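Local structure of DNA-3-methyladenine glycosidase (Bacillus halodurans, 2H56) at residues D30-Q35 against S222-L227; P51-V56 against A71-V76; F154-F157 against D163-S166. The protein is a mainly helical protein of the HhH-GPD superfamily of base excision DNA repair proteins. All blocks are in the same frame, centred on the assembly; numbering follows the deposited sequence.

Interaction 1: residues D30-Q35 against S222-L227; sequences DSRLFQ and SLEELL
Arg-32 and Leu-223 lie 8.2 Å apart, CA to CA, and the CA atoms of Gln-35 and Leu-227 follow at 8.6 Å, where the first turn of helix 31-40 meets the short helix 223-226. In this helical HhH-GPD protein the contact joins an early helix to the last one of the chain. It is a surface contact, made mostly by side chains. Arg-32 reaches across with a chain bent at chi3 (80°), which carries its guanidinium to the carboxylate of Glu-224. The result is a salt bridge held through a single nitrogen: Arg-32 NH2 is 3.2 Å from Glu-224 OE1, and it also gives a weak hydrogen bond to OE2. OE1 sits at the edge of the guanidinium, near its plane. The two flat groups are nevertheless turned 73° apart, so they do not lie in one plane as a paired bridge would. Arg-32 NE bonds to Leu-179 O, which ties the same guanidinium to helix 170-180. Leu-223 supplies the buried part. Its CD2 rests 3.7 Å from Arg-32 O and 4.1 Å from Arg-32 CB, while its backbone bonds to Trp-178. Farther along, the extended Gln-35 crosses Leu-227 at about a right angle. Gln-35 OE1 is 3.3 Å from Leu-227 CD1, a van der Waals contact. The start of helix 31-40 is fixed by Asp-30 at the N-cap. Asp-30 OD2 bonds to Tyr-180 and Trp-198, and OD1 accepts Leu-33 N at 3.1 Å from above the carboxylate plane, 64° out of it.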
# COMPACT_ATOMS: atom_id res chain seq x y z
N ASP A 30 -15.05 18.18 3.12
CA ASP A 30 -13.74 18.48 3.72
C ASP A 30 -13.01 19.61 2.95
O ASP A 30 -12.28 19.36 2.00
CB ASP A 30 -12.89 17.20 3.63
CG ASP A 30 -11.63 17.26 4.47
OD1 ASP A 30 -11.18 18.38 4.81
OD2 ASP A 30 -11.11 16.14 4.81
N SER A 31 -13.20 20.86 3.36
CA SER A 31 -12.57 21.97 2.65
C SER A 31 -11.08 22.13 2.86
O SER A 31 -10.42 22.79 2.07
CB SER A 31 -13.24 23.28 3.04
OG SER A 31 -14.45 23.36 2.35
N ARG A 32 -10.56 21.60 3.96
CA ARG A 32 -9.14 21.64 4.21
C ARG A 32 -8.46 20.77 3.18
O ARG A 32 -7.44 21.16 2.62
CB ARG A 32 -8.80 21.10 5.61
CG ARG A 32 -9.27 21.97 6.72
CD ARG A 32 -8.89 21.45 8.11
NE ARG A 32 -7.50 21.79 8.39
CZ ARG A 32 -7.09 22.72 9.24
NH1 ARG A 32 -7.95 23.44 9.94
NH2 ARG A 32 -5.79 22.93 9.39
N LEU A 33 -9.04 19.60 2.96
CA LEU A 33 -8.51 18.68 1.94
C LEU A 33 -8.62 19.31 0.56
O LEU A 33 -7.71 19.21 -0.25
CB LEU A 33 -9.21 17.32 2.01
CG LEU A 33 -8.65 16.20 1.13
CD1 LEU A 33 -7.19 15.98 1.48
CD2 LEU A 33 -9.50 14.90 1.22
N PHE A 34 -9.72 20.02 0.32
CA PHE A 34 -9.89 20.72 -0.94
C PHE A 34 -8.80 21.78 -1.17
O PHE A 34 -8.25 21.86 -2.28
CB PHE A 34 -11.26 21.39 -0.99
CG PHE A 34 -11.48 22.21 -2.24
CD1 PHE A 34 -11.96 21.64 -3.39
CD2 PHE A 34 -11.14 23.55 -2.27
CE1 PHE A 34 -12.14 22.39 -4.53
CE2 PHE A 34 -11.31 24.29 -3.41
CZ PHE A 34 -11.82 23.71 -4.53
N GLN A 35 -8.57 22.63 -0.16
CA GLN A 35 -7.53 23.66 -0.22
C GLN A 35 -6.15 23.03 -0.53
O GLN A 35 -5.37 23.57 -1.32
CB GLN A 35 -7.48 24.47 1.10
CG GLN A 35 -8.61 25.48 1.24
CD GLN A 35 -8.57 26.29 2.54
OE1 GLN A 35 -8.15 27.44 2.54
NE2 GLN A 35 -9.01 25.69 3.64
N SER A 222 2.54 23.34 8.98
CA SER A 222 1.18 22.84 8.86
C SER A 222 0.56 23.36 7.55
O SER A 222 1.14 24.23 6.88
CB SER A 222 0.39 23.36 10.06
N LEU A 223 -0.63 22.86 7.20
CA LEU A 223 -1.40 23.40 6.06
C LEU A 223 -1.60 24.90 6.20
O LEU A 223 -1.64 25.63 5.21
CB LEU A 223 -2.77 22.75 5.93
CG LEU A 223 -3.76 23.46 4.97
CD1 LEU A 223 -3.19 23.47 3.56
CD2 LEU A 223 -5.17 22.83 4.98
N GLU A 224 -1.77 25.34 7.44
CA GLU A 224 -1.95 26.75 7.74
C GLU A 224 -0.82 27.60 7.16
O GLU A 224 -1.10 28.60 6.47
CB GLU A 224 -2.10 26.95 9.26
CG GLU A 224 -3.47 26.52 9.81
CD GLU A 224 -3.51 25.08 10.33
OE1 GLU A 224 -2.91 24.19 9.69
OE2 GLU A 224 -4.15 24.84 11.38
N GLU A 225 0.44 27.20 7.42
CA GLU A 225 1.64 27.92 6.93
C GLU A 225 1.66 28.05 5.40
O GLU A 225 1.91 29.13 4.86
CB GLU A 225 2.93 27.24 7.42
N LEU A 226 1.38 26.94 4.71
CA LEU A 226 1.34 26.89 3.24
C LEU A 226 0.37 27.92 2.64
O LEU A 226 0.64 28.50 1.57
CB LEU A 226 0.92 25.47 2.80
CG LEU A 226 0.82 25.23 1.29
CD1 LEU A 226 2.23 25.32 0.70
CD2 LEU A 226 0.14 23.89 0.97
N LEU A 227 -0.75 28.14 3.32
CA LEU A 227 -1.72 29.13 2.90
C LEU A 227 -1.29 30.53 3.29
O LEU A 227 -2.09 31.30 3.83
CB LEU A 227 -3.10 28.83 3.48
CG LEU A 227 -3.68 27.44 3.18
CD1 LEU A 227 -5.09 27.33 3.74
CD2 LEU A 227 -3.64 27.11 1.70

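Interaction 2: residues P51-V56 against A71-V76; sequences PFQSLV and AIYGRV
Gln-53 and Tyr-73 both start out with CG trans to the main-chain nitrogen. Tyr-73 already sets off toward helix 51-61 from its CB. For Gln-53 it is the bend at chi2 (-81°) that brings the amide round to the tyrosine hydroxyl. One hydrogen bond crosses as a result: Gln-53 NE2 donates to Tyr-73 OH at 2.8 Å. It is fairly straight, with an angle of 156° at the hydrogen. The hydroxyl lies close to the amide plane, so the N-H is used in its natural direction. The amide and the ring stand 82° apart, and the two side chains cross at about a right angle. Gln-53 CG also comes within 3.4 Å of Tyr-73 OH, so the bend of the glutamine packs beside the hydroxyl that its amide binds. A second, weak hydrogen bond joins Tyr-73 OH to Glu-77 OE2, one turn on in the same helix. The hydroxyl therefore has partners from both helices. The contact is a polar link near the surface between helix 51-61 and helix 66-80 of the HhH-GPD fold. Other sides of helix 51-61 are packed: Phe-52 and Leu-55 meet Val-114 of helix 105-119, Pro-51 and Leu-55 touch Phe-125 of helix 125-128, and Leu-55 also lies on helix 148-157.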
# COMPACT_ATOMS: atom_id res chain seq x y z
N PRO A 51 -0.86 -10.22 -8.86
CA PRO A 51 -1.05 -10.28 -7.41
C PRO A 51 -0.10 -11.21 -6.67
O PRO A 51 0.47 -10.83 -5.64
CB PRO A 51 -2.46 -10.84 -7.28
CG PRO A 51 -3.11 -10.52 -8.55
CD PRO A 51 -2.09 -10.52 -9.60
N PHE A 52 0.07 -12.43 -7.14
CA PHE A 52 0.94 -13.34 -6.45
C PHE A 52 2.36 -12.78 -6.42
O PHE A 52 3.02 -12.84 -5.40
CB PHE A 52 0.94 -14.69 -7.14
CG PHE A 52 2.08 -15.56 -6.74
CD1 PHE A 52 2.11 -16.13 -5.49
CD2 PHE A 52 3.13 -15.80 -7.63
CE1 PHE A 52 3.18 -16.93 -5.12
CE2 PHE A 52 4.21 -16.61 -7.26
CZ PHE A 52 4.23 -17.17 -6.02
N GLN A 53 2.81 -12.25 -7.54
CA GLN A 53 4.14 -11.67 -7.66
C GLN A 53 4.31 -10.55 -6.64
O GLN A 53 5.32 -10.47 -5.95
CB GLN A 53 4.33 -11.17 -9.08
CG GLN A 53 5.72 -10.65 -9.42
CD GLN A 53 5.93 -9.22 -8.94
OE1 GLN A 53 5.09 -8.34 -9.15
NE2 GLN A 53 7.07 -8.99 -8.29
N SER A 54 3.30 -9.71 -6.53
CA SER A 54 3.29 -8.63 -5.55
C SER A 54 3.42 -9.07 -4.13
O SER A 54 4.11 -8.42 -3.37
CB SER A 54 2.00 -7.85 -5.66
OG SER A 54 2.01 -7.21 -6.89
N LEU A 55 2.73 -10.14 -3.75
CA LEU A 55 2.82 -10.59 -2.36
C LEU A 55 4.25 -11.06 -2.06
O LEU A 55 4.80 -10.75 -1.00
CB LEU A 55 1.82 -11.72 -2.08
CG LEU A 55 0.41 -11.31 -1.68
CD1 LEU A 55 -0.51 -12.51 -1.60
CD2 LEU A 55 0.51 -10.59 -0.34
N VAL A 56 4.84 -11.79 -2.99
CA VAL A 56 6.17 -12.30 -2.78
C VAL A 56 7.16 -11.14 -2.67
O VAL A 56 7.94 -11.06 -1.74
CB VAL A 56 6.57 -13.26 -3.91
CG1 VAL A 56 8.01 -13.67 -3.75
CG2 VAL A 56 5.63 -14.45 -3.91
N ALA A 71 18.10 -6.13 -5.01
CA ALA A 71 19.18 -7.11 -5.23
C ALA A 71 18.70 -8.55 -4.98
O ALA A 71 18.95 -9.44 -5.80
CB ALA A 71 20.37 -6.78 -4.33
N ILE A 72 18.02 -8.77 -3.86
CA ILE A 72 17.63 -10.12 -3.47
C ILE A 72 16.57 -10.64 -4.41
O ILE A 72 16.62 -11.76 -4.88
CB ILE A 72 17.08 -10.16 -2.07
CG1 ILE A 72 18.18 -9.82 -1.07
CG2 ILE A 72 16.46 -11.52 -1.79
CD1 ILE A 72 17.67 -9.59 0.33
N TYR A 73 15.60 -9.80 -4.70
CA TYR A 73 14.54 -10.20 -5.60
C TYR A 73 15.08 -10.48 -7.01
O TYR A 73 14.65 -11.41 -7.67
CB TYR A 73 13.46 -9.13 -5.65
CG TYR A 73 12.26 -9.59 -6.43
CD1 TYR A 73 11.21 -10.25 -5.79
CD2 TYR A 73 12.18 -9.39 -7.79
CE1 TYR A 73 10.13 -10.67 -6.49
CE2 TYR A 73 11.11 -9.81 -8.49
CZ TYR A 73 10.09 -10.45 -7.85
OH TYR A 73 9.04 -10.89 -8.58
N GLY A 74 16.04 -9.69 -7.46
CA GLY A 74 16.67 -9.95 -8.76
C GLY A 74 17.21 -11.36 -8.84
O GLY A 74 17.10 -12.02 -9.86
N ARG A 75 17.78 -11.83 -7.73
CA ARG A 75 18.37 -13.14 -7.70
C ARG A 75 17.30 -14.23 -7.61
O ARG A 75 17.51 -15.31 -8.14
CB ARG A 75 19.38 -13.26 -6.57
CG ARG A 75 20.67 -12.50 -6.83
CD ARG A 75 21.68 -12.85 -5.79
NE ARG A 75 21.37 -12.36 -4.44
CZ ARG A 75 21.64 -11.13 -4.02
NH1 ARG A 75 22.19 -10.24 -4.84
NH2 ARG A 75 21.36 -10.77 -2.77
N VAL A 76 16.16 -13.96 -6.98
CA VAL A 76 15.08 -14.93 -6.98
C VAL A 76 14.58 -15.11 -8.41
O VAL A 76 14.36 -16.26 -8.88
CB VAL A 76 13.91 -14.55 -6.05
CG1 VAL A 76 12.91 -15.65 -6.07
CG2 VAL A 76 14.38 -14.30 -4.61

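Interaction 3: residues F154-F157 against D163-S166; sequences FMMF and DVLS
Val-164 fits against two successive selenomethionines, Met-155 and Met-156, and this buried group is the tight part of the contact. Each methyl of the valine has its own neighbour. Val-164 CG2 faces Met-155, 3.8 Å from its CB and also 3.8 Å from its CE. The Met-155 chain is bent at chi3 (55°), which folds CE back so that both ends of the side chain meet the same methyl. Val-164 CG1 faces Met-156 instead, 3.6 Å from its CE and 3.7 Å from its CG. This second chain is extended beyond CG. It runs past the valine and places CE beside the backbone as well, 3.8 Å from Ser-166 N. All of these contacts are apolar or van der Waals.

Helix 148-157 is the second helix of the helix-hairpin-helix element that gives the superfamily its name, and helix 133-141 is the first. Met-155 also touches Ala-133, Val-136 and Ile-137 of that first helix. Segment 163-166 belongs to the loop that leads on to helix 170-180, so the contact folds this loop back onto the end of the helix it has just left. Met-156 reaches Thr-203 and Cys-206 of helix 202-219, and Val-164 N bonds to Thr-203 OG1.

Either side of Val-164 the fit is looser. Asp-163 is partly exposed and touches only loosely, with OD1 4.4 Å from Met-155 CE. Its carboxylate is engaged elsewhere, in a salt bridge with Arg-161. Leu-165 is also partly exposed. Its CB points away from the helix, and its side chain packs on Cys-206 and Trp-198. Ser-166 is buried and its CB points toward the helix, but its side chain stays short of close contact with segment 154-157. Its OG bonds to Glu-152 OE1 in helix 148-157.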
# COMPACT_ATOMS: atom_id res chain seq x y z
N PHE A 154 -1.11 -3.74 0.17
CA PHE A 154 -1.33 -4.65 -0.93
C PHE A 154 -2.62 -4.36 -1.64
O PHE A 154 -2.66 -4.42 -2.88
CB PHE A 154 -1.35 -6.10 -0.45
CG PHE A 154 -1.54 -7.09 -1.54
CD1 PHE A 154 -0.48 -7.43 -2.39
CD2 PHE A 154 -2.78 -7.70 -1.72
CE1 PHE A 154 -0.67 -8.34 -3.44
CE2 PHE A 154 -2.96 -8.63 -2.75
CZ PHE A 154 -1.91 -8.94 -3.61
N MSE A 155 -3.69 -4.07 -0.89
CA MSE A 155 -4.97 -3.82 -1.50
C MSE A 155 -4.88 -2.55 -2.35
O MSE A 155 -5.66 -2.35 -3.31
CB MSE A 155 -6.07 -3.62 -0.46
CG MSE A 155 -6.42 -4.80 0.39
SE MSE A 155 -8.06 -4.54 1.43
CE MSE A 155 -9.29 -4.07 -0.05
N MSE A 156 -3.98 -1.64 -1.98
CA MSE A 156 -4.03 -0.34 -2.64
C MSE A 156 -3.18 -0.44 -3.89
O MSE A 156 -3.66 -0.28 -4.99
CB MSE A 156 -3.54 0.79 -1.74
CG MSE A 156 -4.47 1.20 -0.58
SE MSE A 156 -3.54 2.59 0.40
CE MSE A 156 -4.69 3.17 1.97
N PHE A 157 -1.91 -0.76 -3.66
CA PHE A 157 -0.86 -0.64 -4.64
C PHE A 157 -0.72 -1.87 -5.51
O PHE A 157 0.16 -1.93 -6.36
CB PHE A 157 0.46 -0.38 -3.90
CG PHE A 157 0.52 0.95 -3.30
CD1 PHE A 157 0.57 2.07 -4.10
CD2 PHE A 157 0.49 1.11 -1.93
CE1 PHE A 157 0.62 3.36 -3.55
CE2 PHE A 157 0.53 2.38 -1.37
CZ PHE A 157 0.60 3.51 -2.18
N ASP A 163 -10.92 1.92 -1.66
CA ASP A 163 -11.69 2.05 -0.41
C ASP A 163 -10.94 1.50 0.84
O ASP A 163 -11.49 0.76 1.66
CB ASP A 163 -13.02 1.32 -0.58
CG ASP A 163 -12.85 -0.18 -0.89
OD1 ASP A 163 -11.77 -0.64 -1.34
OD2 ASP A 163 -13.82 -0.92 -0.65
N VAL A 164 -9.68 1.90 0.96
CA VAL A 164 -8.76 1.40 1.97
C VAL A 164 -8.21 2.62 2.74
O VAL A 164 -7.85 3.63 2.15
CB VAL A 164 -7.59 0.66 1.27
CG1 VAL A 164 -6.54 0.15 2.28
CG2 VAL A 164 -8.12 -0.50 0.38
N LEU A 165 -8.17 2.53 4.05
CA LEU A 165 -7.59 3.57 4.89
C LEU A 165 -6.65 2.90 5.92
O LEU A 165 -7.13 2.32 6.90
CB LEU A 165 -8.72 4.29 5.59
CG LEU A 165 -8.46 5.47 6.53
CD1 LEU A 165 -8.04 6.73 5.78
CD2 LEU A 165 -9.73 5.73 7.34
N SER A 166 -5.33 2.92 5.71
CA SER A 166 -4.49 2.23 6.67
C SER A 166 -4.23 3.08 7.91
O SER A 166 -3.30 3.89 7.97
CB SER A 166 -3.17 1.77 6.08
OG SER A 166 -2.48 1.04 7.08

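Overall arrangement
Interaction 1 closes the longest loop, from helix 31-40 to helix 223-226, and the other two are nested inside it. Interaction 2 comes next along the chain, and interaction 3 opens after it has closed. Interactions 1 and 2 lie on opposite sides of the chain's centre, with their own centres 39 Å apart. Interaction 3 is buried near the middle, 24 Å from the centre of interaction 1 and 20 Å from that of interaction 2. Interactions 2 and 3 touch: Phe-154 CE1 packs against Ser-54 CB at 3.5 Å. Helix 148-157 thus continues the packing from helix 51-61 into the core, while interaction 1 joins an early helix to the last helix of the chain at the surface.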